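Local coordinates for N-(5'-phosphoribosyl)anthranilate isomerase (Jonesia denitrificans, PDB 4WUI), which probably catalyses the isomerisation of N-(5-phosphoribosyl)anthranilate to 1-(2-carboxyphenylamino)-1-deoxyribulose 5-phosphate, the third step from chorismate to tryptophan, at residues M4-C9 with A199-S204; H15-A20 with I28-A33; D91-A96 with Y120-L125. All coordinates share one frame; numbering follows the deposited sequence.

Contact 1: M4-C9 with A199-S204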
loop_
_atom_site.group_PDB
_atom_site.type_symbol
_atom_site.label_atom_id
_atom_site.label_comp_id
_atom_site.label_asym_id
_atom_site.label_seq_id
_atom_site.Cartn_x
_atom_site.Cartn_y
_atom_site.Cartn_z
ATOM N N MET A 4 -7.652 10.068 6.433
ATOM C CA MET A 4 -7.101 9.678 5.130
ATOM C C MET A 4 -5.877 8.832 5.387
ATOM O O MET A 4 -4.847 9.384 5.720
ATOM C CB MET A 4 -6.637 10.933 4.378
ATOM C CG MET A 4 -5.685 10.696 3.171
ATOM S SD MET A 4 -6.419 9.665 1.969
ATOM C CE MET A 4 -8.013 10.567 1.806
ATOM N N TYR A 5 -5.986 7.522 5.298
ATOM C CA TYR A 5 -4.861 6.643 5.623
ATOM C C TYR A 5 -3.801 6.715 4.526
ATOM O O TYR A 5 -4.142 6.615 3.362
ATOM C CB TYR A 5 -5.392 5.242 5.776
ATOM C CG TYR A 5 -4.479 4.198 6.361
ATOM C CD1 TYR A 5 -4.517 3.868 7.708
ATOM C CD2 TYR A 5 -3.616 3.477 5.578
ATOM C CE1 TYR A 5 -3.768 2.840 8.244
ATOM C CE2 TYR A 5 -2.843 2.449 6.102
ATOM C CZ TYR A 5 -2.939 2.118 7.435
ATOM O OH TYR A 5 -2.231 1.042 7.872
ATOM N N ILE A 6 -2.534 6.876 4.906
ATOM C CA ILE A 6 -1.442 6.977 3.935
ATOM C C ILE A 6 -0.433 5.860 4.158
ATOM O O ILE A 6 0.185 5.786 5.224
ATOM C CB ILE A 6 -0.719 8.327 4.011
ATOM C CG1 ILE A 6 -1.688 9.475 3.682
ATOM C CG2 ILE A 6 0.481 8.330 3.078
ATOM C CD1 ILE A 6 -1.113 10.885 3.911
ATOM N N LYS A 7 -0.275 5.020 3.141
ATOM C CA LYS A 7 0.746 3.982 3.124
ATOM C C LYS A 7 1.802 4.312 2.084
ATOM O O LYS A 7 1.479 4.597 0.937
ATOM C CB LYS A 7 0.132 2.626 2.788
ATOM C CG LYS A 7 1.196 1.522 2.690
ATOM C CD LYS A 7 0.583 0.149 2.799
ATOM C CE LYS A 7 1.439 -0.942 2.267
ATOM N NZ LYS A 7 1.218 -1.156 0.813
ATOM N N VAL A 8 3.065 4.220 2.497
ATOM C CA VAL A 8 4.185 4.236 1.570
ATOM C C VAL A 8 4.671 2.797 1.465
ATOM O O VAL A 8 4.974 2.156 2.476
ATOM C CB VAL A 8 5.304 5.162 2.031
ATOM C CG1 VAL A 8 6.347 5.243 0.935
ATOM C CG2 VAL A 8 4.737 6.555 2.369
ATOM N N CYS A 9 4.703 2.289 0.239
ATOM C CA CYS A 9 5.009 0.889 0.005
ATOM C C CYS A 9 6.387 0.713 -0.596
ATOM O O CYS A 9 6.870 1.553 -1.326
ATOM C CB CYS A 9 3.957 0.263 -0.913
ATOM S SG CYS A 9 3.962 -1.545 -0.783
ATOM N N ALA A 199 0.929 17.248 0.195
ATOM C CA ALA A 199 -0.099 17.401 -0.822
ATOM C C ALA A 199 -1.383 16.671 -0.420
ATOM O O ALA A 199 -2.500 17.199 -0.572
ATOM C CB ALA A 199 0.395 16.895 -2.172
ATOM N N ALA A 200 -1.238 15.451 0.092
ATOM C CA ALA A 200 -2.386 14.611 0.427
ATOM C C ALA A 200 -3.157 15.212 1.619
ATOM O O ALA A 200 -4.387 15.266 1.607
ATOM C CB ALA A 200 -1.929 13.211 0.736
ATOM N N ARG A 201 -2.450 15.622 2.666
ATOM C CA ARG A 201 -3.094 16.148 3.863
ATOM C C ARG A 201 -3.619 17.546 3.670
ATOM O O ARG A 201 -4.510 17.992 4.402
ATOM C CB ARG A 201 -2.143 16.135 5.032
ATOM C CG ARG A 201 -1.979 14.762 5.504
ATOM C CD ARG A 201 -1.359 14.716 6.878
ATOM N NE ARG A 201 -1.295 13.325 7.266
ATOM C CZ ARG A 201 -0.240 12.730 7.798
ATOM N NH1 ARG A 201 0.891 13.391 8.118
ATOM N NH2 ARG A 201 -0.342 11.441 8.046
ATOM N N GLY A 202 -3.089 18.248 2.691
ATOM C CA GLY A 202 -3.519 19.594 2.433
ATOM C C GLY A 202 -4.903 19.642 1.864
ATOM O O GLY A 202 -5.494 20.706 1.859
ATOM N N VAL A 203 -5.439 18.512 1.404
ATOM C CA VAL A 203 -6.801 18.480 0.883
ATOM C C VAL A 203 -7.759 18.720 2.030
ATOM O O VAL A 203 -8.588 19.616 1.950
ATOM C CB VAL A 203 -7.118 17.157 0.144
ATOM C CG1 VAL A 203 -8.591 17.139 -0.308
ATOM C CG2 VAL A 203 -6.174 16.956 -1.030
ATOM N N SER A 204 -7.640 17.964 3.114
ATOM C CA SER A 204 -8.539 18.197 4.253
ATOM C C SER A 204 -8.013 19.254 5.237
ATOM O O SER A 204 -8.810 19.893 5.926
ATOM C CB SER A 204 -8.812 16.894 4.989
ATOM O OG SER A 204 -7.642 16.471 5.662
HETATM O O HOH W 1 -2.776 10.139 7.526
#
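The CD1 methyl of Ile6 carries the direct contact: Ile6 CD1 meets Ala200 CB at 4.0 Å. Ile6 CD1 also comes to 4.2 Å from Arg201 NE. It reaches this far because the ethyl branch leaves beside the backbone N (chi1 -62°) and then runs on extended, delivering its end methyl to the helix. Arg201 approaches differently: its chain stretches straight from CG to NE and lies obliquely across the isoleucine, so that Ile6 CD1 sits near the guanidinium on a slant. The apolar half of the contact is therefore methyl against methyl, and the other half is a methyl beside a charged group whose NH1 and NH2 are bonded further out.

A water makes the polar link. It donates to Met4 O over 2.8 Å and accepts from NH2 of Arg201, also at 2.8 Å, lying at the edge of the guanidinium and in its plane. NH2 also bonds to His24 O, and NH1 to Ala23 O, which holds the flat group's rotation, at carbonyls just past the C-terminal end of helix 14-22. Strand 5-8 is the first of the parallel eight-stranded TIM barrel, and helix 190-204 is the last helix packed around it, so the contact ties the first strand to the last helix on the barrel's outer wall. Further out, strand 5-8 is anchored by backbone bonds to strand 174-177, the strand that closes the barrel, and Ile6 N is held by the carboxylate of Asp26. Ile167 of helix 163-170 touches both Met4 and Ala200.

Contact 2: H15-A20 with I28-A33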
loop_
_atom_site.group_PDB
_atom_site.type_symbol
_atom_site.label_atom_id
_atom_site.label_comp_id
_atom_site.label_asym_id
_atom_site.label_seq_id
_atom_site.Cartn_x
_atom_site.Cartn_y
_atom_site.Cartn_z
ATOM N N HIS A 15 16.963 5.153 5.781
ATOM C CA HIS A 15 16.878 6.524 5.312
ATOM C C HIS A 15 15.425 6.846 4.910
ATOM O O HIS A 15 14.909 7.927 5.202
ATOM C CB HIS A 15 17.828 6.651 4.117
ATOM C CG HIS A 15 18.087 8.041 3.684
ATOM N ND1 HIS A 15 17.736 8.562 2.451
ATOM C CD2 HIS A 15 18.749 9.025 4.329
ATOM C CE1 HIS A 15 18.165 9.814 2.367
ATOM N NE2 HIS A 15 18.752 10.118 3.502
ATOM N N ALA A 16 14.766 5.901 4.251
ATOM C CA ALA A 16 13.360 6.052 3.862
ATOM C C ALA A 16 12.417 5.930 5.051
ATOM O O ALA A 16 11.454 6.693 5.142
ATOM C CB ALA A 16 13.023 5.059 2.788
ATOM N N ILE A 17 12.670 4.991 5.949
ATOM C CA ILE A 17 11.846 4.854 7.143
ATOM C C ILE A 17 11.858 6.148 7.933
ATOM O O ILE A 17 10.790 6.584 8.407
ATOM C CB ILE A 17 12.286 3.660 8.019
ATOM C CG1 ILE A 17 11.984 2.333 7.282
ATOM C CG2 ILE A 17 11.598 3.692 9.379
ATOM C CD1 ILE A 17 12.478 1.096 7.996
ATOM N N ASP A 18 13.029 6.773 8.091
ATOM C CA ASP A 18 13.103 8.010 8.831
ATOM C C ASP A 18 12.203 9.076 8.215
ATOM O O ASP A 18 11.525 9.831 8.940
ATOM C CB ASP A 18 14.556 8.532 8.844
ATOM C CG ASP A 18 15.474 7.744 9.746
ATOM O OD1 ASP A 18 14.963 6.971 10.574
ATOM O OD2 ASP A 18 16.706 7.915 9.619
ATOM N N ALA A 19 12.189 9.168 6.890
ATOM C CA ALA A 19 11.334 10.151 6.218
ATOM C C ALA A 19 9.860 9.824 6.434
ATOM O O ALA A 19 9.028 10.720 6.627
ATOM C CB ALA A 19 11.663 10.202 4.743
ATOM N N ALA A 20 9.509 8.553 6.362
ATOM C CA ALA A 20 8.130 8.143 6.577
ATOM C C ALA A 20 7.671 8.464 8.012
ATOM O O ALA A 20 6.539 8.919 8.217
ATOM C CB ALA A 20 8.003 6.669 6.273
ATOM N N ILE A 28 3.856 1.449 6.423
ATOM C CA ILE A 28 5.041 1.212 5.598
ATOM C C ILE A 28 4.977 -0.216 5.102
ATOM O O ILE A 28 4.789 -1.153 5.904
ATOM C CB ILE A 28 6.359 1.413 6.395
ATOM C CG1 ILE A 28 6.570 2.883 6.710
ATOM C CG2 ILE A 28 7.537 0.818 5.628
ATOM C CD1 ILE A 28 7.700 3.163 7.742
ATOM N N GLY A 29 5.127 -0.401 3.789
ATOM C CA GLY A 29 5.228 -1.716 3.193
ATOM C C GLY A 29 6.652 -2.152 2.905
ATOM O O GLY A 29 7.458 -1.385 2.412
ATOM N N PHE A 30 6.910 -3.416 3.203
ATOM C CA PHE A 30 8.168 -4.110 2.912
ATOM C C PHE A 30 7.833 -5.228 1.940
ATOM O O PHE A 30 7.045 -6.129 2.270
ATOM C CB PHE A 30 8.776 -4.668 4.199
ATOM C CG PHE A 30 9.113 -3.607 5.213
ATOM C CD1 PHE A 30 10.012 -2.580 4.909
ATOM C CD2 PHE A 30 8.551 -3.615 6.481
ATOM C CE1 PHE A 30 10.311 -1.601 5.854
ATOM C CE2 PHE A 30 8.868 -2.610 7.406
ATOM C CZ PHE A 30 9.743 -1.624 7.084
ATOM N N VAL A 31 8.395 -5.145 0.744
ATOM C CA VAL A 31 8.070 -6.062 -0.327
ATOM C C VAL A 31 8.970 -7.286 -0.299
ATOM O O VAL A 31 10.192 -7.171 -0.242
ATOM C CB VAL A 31 8.177 -5.342 -1.678
ATOM C CG1 VAL A 31 8.093 -6.310 -2.863
ATOM C CG2 VAL A 31 7.135 -4.258 -1.778
ATOM N N HIS A 32 8.345 -8.463 -0.347
ATOM C CA HIS A 32 9.021 -9.718 -0.507
ATOM C C HIS A 32 8.438 -10.344 -1.754
ATOM O O HIS A 32 7.319 -10.846 -1.736
ATOM C CB HIS A 32 8.800 -10.620 0.698
ATOM C CG HIS A 32 9.517 -11.916 0.600
ATOM N ND1 HIS A 32 10.878 -12.059 0.801
ATOM C CD2 HIS A 32 9.044 -13.145 0.330
ATOM C CE1 HIS A 32 11.213 -13.324 0.637
ATOM N NE2 HIS A 32 10.119 -14.003 0.348
ATOM N N ALA A 33 9.172 -10.202 -2.852
ATOM C CA ALA A 33 8.680 -10.536 -4.203
ATOM C C ALA A 33 9.911 -10.485 -5.086
ATOM O O ALA A 33 10.334 -9.414 -5.500
ATOM C CB ALA A 33 7.645 -9.537 -4.688
#
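Ile17 of the helix points its CD1 methyl at the rim of the Phe30 ring, near the ring plane, and touches CZ at 4.0 Å and CE1 at 4.1 Å. The two side chains cross at about a right angle, so a single methyl meets the far edge of the ring and lies over neither face. Ile28 does cover one face, its CG2 3.5 Å above the plane and offset toward the rim, as residues two apart on one strand can, their side chains lying on the same side. Phe30 is thus met at its edge by the helix and on one face by its own strand.

Ile28 divides its work between its two branches. While CG2 turns to the phenylalanine, the ethyl branch sits beside the backbone N (chi1 -70°), opposite the carbonyl carbon, and extends toward the helix. There CD1 comes to 3.8 Å from the CB methyl of Ala20, and more loosely to 4.3 Å from CG2 of Ile17. Alanine's short side chain lets the isoleucine end settle close to the helix backbone, and the CA atoms of Ala20 and Ile28 are 7.7 Å apart. Everything that meets here is apolar and buried, so across these two segments the contact is apolar packing.

The short axes pass 10.6 Å apart with N-to-C directions 159° from one another, nearly antiparallel, as expected of the helix and following strand in a beta-alpha-beta crossover. Helix 14-22 returns the chain from strand 5-8 to strand 27-32 of the barrel. On one flank Leu48 of helix 42-50 touches both Ile17 and Phe30; on the other, Ala19 packs on Pro190 and Ile193 of helix 190-204.

Contact 3: D91-A96 with Y120-L125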
loop_
_atom_site.group_PDB
_atom_site.type_symbol
_atom_site.label_atom_id
_atom_site.label_comp_id
_atom_site.label_asym_id
_atom_site.label_seq_id
_atom_site.Cartn_x
_atom_site.Cartn_y
_atom_site.Cartn_z
ATOM N N ASP A 91 -9.410 -18.111 -2.512
ATOM C CA ASP A 91 -9.263 -19.103 -1.459
ATOM C C ASP A 91 -8.039 -18.793 -0.601
ATOM O O ASP A 91 -8.084 -18.967 0.613
ATOM C CB ASP A 91 -9.124 -20.519 -2.027
ATOM C CG ASP A 91 -10.393 -21.072 -2.624
ATOM O OD1 ASP A 91 -11.426 -20.371 -2.651
ATOM O OD2 ASP A 91 -10.334 -22.255 -3.044
ATOM N N ASP A 92 -6.939 -18.371 -1.229
ATOM C CA ASP A 92 -5.736 -18.064 -0.468
ATOM C C ASP A 92 -5.942 -16.863 0.452
ATOM O O ASP A 92 -5.419 -16.843 1.573
ATOM C CB ASP A 92 -4.565 -17.763 -1.418
ATOM C CG ASP A 92 -3.911 -19.000 -1.998
ATOM O OD1 ASP A 92 -4.309 -20.129 -1.650
ATOM O OD2 ASP A 92 -2.977 -18.800 -2.795
ATOM N N VAL A 93 -6.700 -15.868 -0.003
ATOM C CA VAL A 93 -6.975 -14.711 0.830
ATOM C C VAL A 93 -7.676 -15.168 2.114
ATOM O O VAL A 93 -7.290 -14.773 3.225
ATOM C CB VAL A 93 -7.801 -13.650 0.100
ATOM C CG1 VAL A 93 -8.209 -12.526 1.044
ATOM C CG2 VAL A 93 -7.055 -13.120 -1.116
ATOM N N ALA A 94 -8.695 -16.025 1.986
ATOM C CA ALA A 94 -9.457 -16.462 3.149
ATOM C C ALA A 94 -8.656 -17.425 4.027
ATOM O O ALA A 94 -8.811 -17.422 5.246
ATOM C CB ALA A 94 -10.760 -17.082 2.704
ATOM N N TYR A 95 -7.821 -18.250 3.411
ATOM C CA TYR A 95 -6.933 -19.137 4.158
ATOM C C TYR A 95 -6.061 -18.295 5.073
ATOM O O TYR A 95 -5.903 -18.579 6.271
ATOM C CB TYR A 95 -6.079 -19.937 3.162
ATOM C CG TYR A 95 -5.085 -20.880 3.794
ATOM C CD1 TYR A 95 -5.418 -22.195 4.081
ATOM C CD2 TYR A 95 -3.795 -20.469 4.069
ATOM C CE1 TYR A 95 -4.516 -23.069 4.649
ATOM C CE2 TYR A 95 -2.879 -21.338 4.639
ATOM C CZ TYR A 95 -3.234 -22.627 4.925
ATOM O OH TYR A 95 -2.288 -23.458 5.491
ATOM N N ALA A 96 -5.484 -17.227 4.518
ATOM C CA ALA A 96 -4.668 -16.315 5.305
ATOM C C ALA A 96 -5.470 -15.564 6.362
ATOM O O ALA A 96 -5.032 -15.423 7.492
ATOM C CB ALA A 96 -3.937 -15.347 4.383
ATOM N N TYR A 120 -13.697 -11.944 1.225
ATOM C CA TYR A 120 -12.894 -13.144 1.448
ATOM C C TYR A 120 -12.123 -13.084 2.757
ATOM O O TYR A 120 -11.119 -13.774 2.909
ATOM C CB TYR A 120 -11.969 -13.407 0.235
ATOM C CG TYR A 120 -12.763 -13.414 -1.028
ATOM C CD1 TYR A 120 -13.744 -14.377 -1.251
ATOM C CD2 TYR A 120 -12.614 -12.430 -1.985
ATOM C CE1 TYR A 120 -14.539 -14.352 -2.383
ATOM C CE2 TYR A 120 -13.397 -12.419 -3.127
ATOM C CZ TYR A 120 -14.366 -13.371 -3.307
ATOM O OH TYR A 120 -15.164 -13.326 -4.445
ATOM N N GLY A 121 -12.615 -12.301 3.717
ATOM C CA GLY A 121 -12.026 -12.198 5.037
ATOM C C GLY A 121 -11.021 -11.073 5.230
ATOM O O GLY A 121 -10.549 -10.855 6.340
ATOM N N GLU A 122 -10.690 -10.353 4.173
ATOM C CA GLU A 122 -9.713 -9.276 4.295
ATOM C C GLU A 122 -10.274 -8.110 5.111
ATOM O O GLU A 122 -11.468 -7.820 5.122
ATOM C CB GLU A 122 -9.275 -8.810 2.930
ATOM C CG GLU A 122 -10.283 -8.020 2.160
ATOM C CD GLU A 122 -11.332 -8.822 1.405
ATOM O OE1 GLU A 122 -11.440 -10.065 1.507
ATOM O OE2 GLU A 122 -12.102 -8.156 0.659
ATOM N N GLU A 123 -9.362 -7.419 5.776
ATOM C CA GLU A 123 -9.622 -6.206 6.508
ATOM C C GLU A 123 -9.829 -4.995 5.600
ATOM O O GLU A 123 -10.545 -4.052 5.940
ATOM C CB GLU A 123 -8.346 -5.950 7.368
ATOM C CG GLU A 123 -8.339 -4.703 8.174
ATOM C CD GLU A 123 -7.036 -4.629 8.941
ATOM O OE1 GLU A 123 -6.907 -5.349 9.933
ATOM O OE2 GLU A 123 -6.149 -3.833 8.588
ATOM N N LEU A 124 -9.128 -5.000 4.474
ATOM C CA LEU A 124 -9.008 -3.843 3.608
ATOM C C LEU A 124 -8.702 -4.340 2.208
ATOM O O LEU A 124 -8.031 -5.367 2.036
ATOM C CB LEU A 124 -7.897 -2.955 4.163
ATOM C CG LEU A 124 -7.488 -1.738 3.331
ATOM C CD1 LEU A 124 -7.019 -0.626 4.240
ATOM C CD2 LEU A 124 -6.412 -2.076 2.293
ATOM N N LEU A 125 -9.187 -3.601 1.220
ATOM C CA LEU A 125 -8.932 -3.840 -0.185
ATOM C C LEU A 125 -8.077 -2.703 -0.769
ATOM O O LEU A 125 -8.406 -1.531 -0.575
ATOM C CB LEU A 125 -10.276 -3.871 -0.904
ATOM C CG LEU A 125 -10.333 -4.181 -2.369
ATOM C CD1 LEU A 125 -9.778 -5.533 -2.666
ATOM C CD2 LEU A 125 -11.788 -4.120 -2.819
#
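Val93 and Ala94 close around the backbone carbonyl of Tyr120. The oxygen lies 3.2 Å from Ala94 CA in a CA-H...O contact with a strongly bent angle of 122° at the hydrogen, and the CB methyl of the same alanine is 3.3 Å from it. Ala94 N is also near, but at too poor an angle to bond. From beside it, Val93 CG1 comes to 3.7 Å from Tyr120 O. Val93 CG1 also lies 3.9 Å from Tyr120 CB; this methyl stands anti to the backbone N (chi1 173°), which aims it at the loop.

Away from this close-set part the contact thins. Only the CB end of the tyrosine packs on Val93; the ring leads off from the helix, and its hydroxyl bonds to Asn114. The neighbouring Gly121 is exposed, on the solvent side. Its positive phi would push a CB against the carbonyl oxygen of Tyr120, which favours a residue without one.

Glu122, buried, grazes Val93 CG1 with OE1 at 4.1 Å, but its polar bonds lie on the loop side and to Arg105. Its chain bends at chi2 and curls back so that OE1 accepts from Tyr120 N at 3.0 Å on its syn side, 20° out of the carboxylate plane, while OE2 forms a salt bridge with Arg105 of strand 103-108. A leucine in its place would probably cost Tyr120 N its acceptor and the Arg105 guanidinium this carboxylate, and free the turn to shift against Val93. Between helix 90-99 and the loop leading into strand 124-128 of the TIM barrel, then, attachment is by van der Waals packing and one CA-H...O contact, whereas the polar bonding of Glu122 probably steadies the loop that helix 90-99 meets.

All three contacts reach the same eight-stranded barrel sheet. Contacts 1 and 2 are joined directly, because strands 5-8 and 27-32 are neighbours: Val8 O lies 2.9 Å from Gly29 N, a probable hydrogen bond, and the centres of the two contacts are about 16 Å apart. Contact 3 stands on the opposite side of the chain's centre from contact 1, with centres about 25 Å apart; its centre is about 23 Å from that of contact 2. In TIM barrels the active site lies at the C-terminal ends of the strands, the end where Cys9 and His32 lie. Separate citrate molecules, probably from the crystallisation liquor, bond to His32 NE2 in contact 2 and to Asp91 N in contact 3.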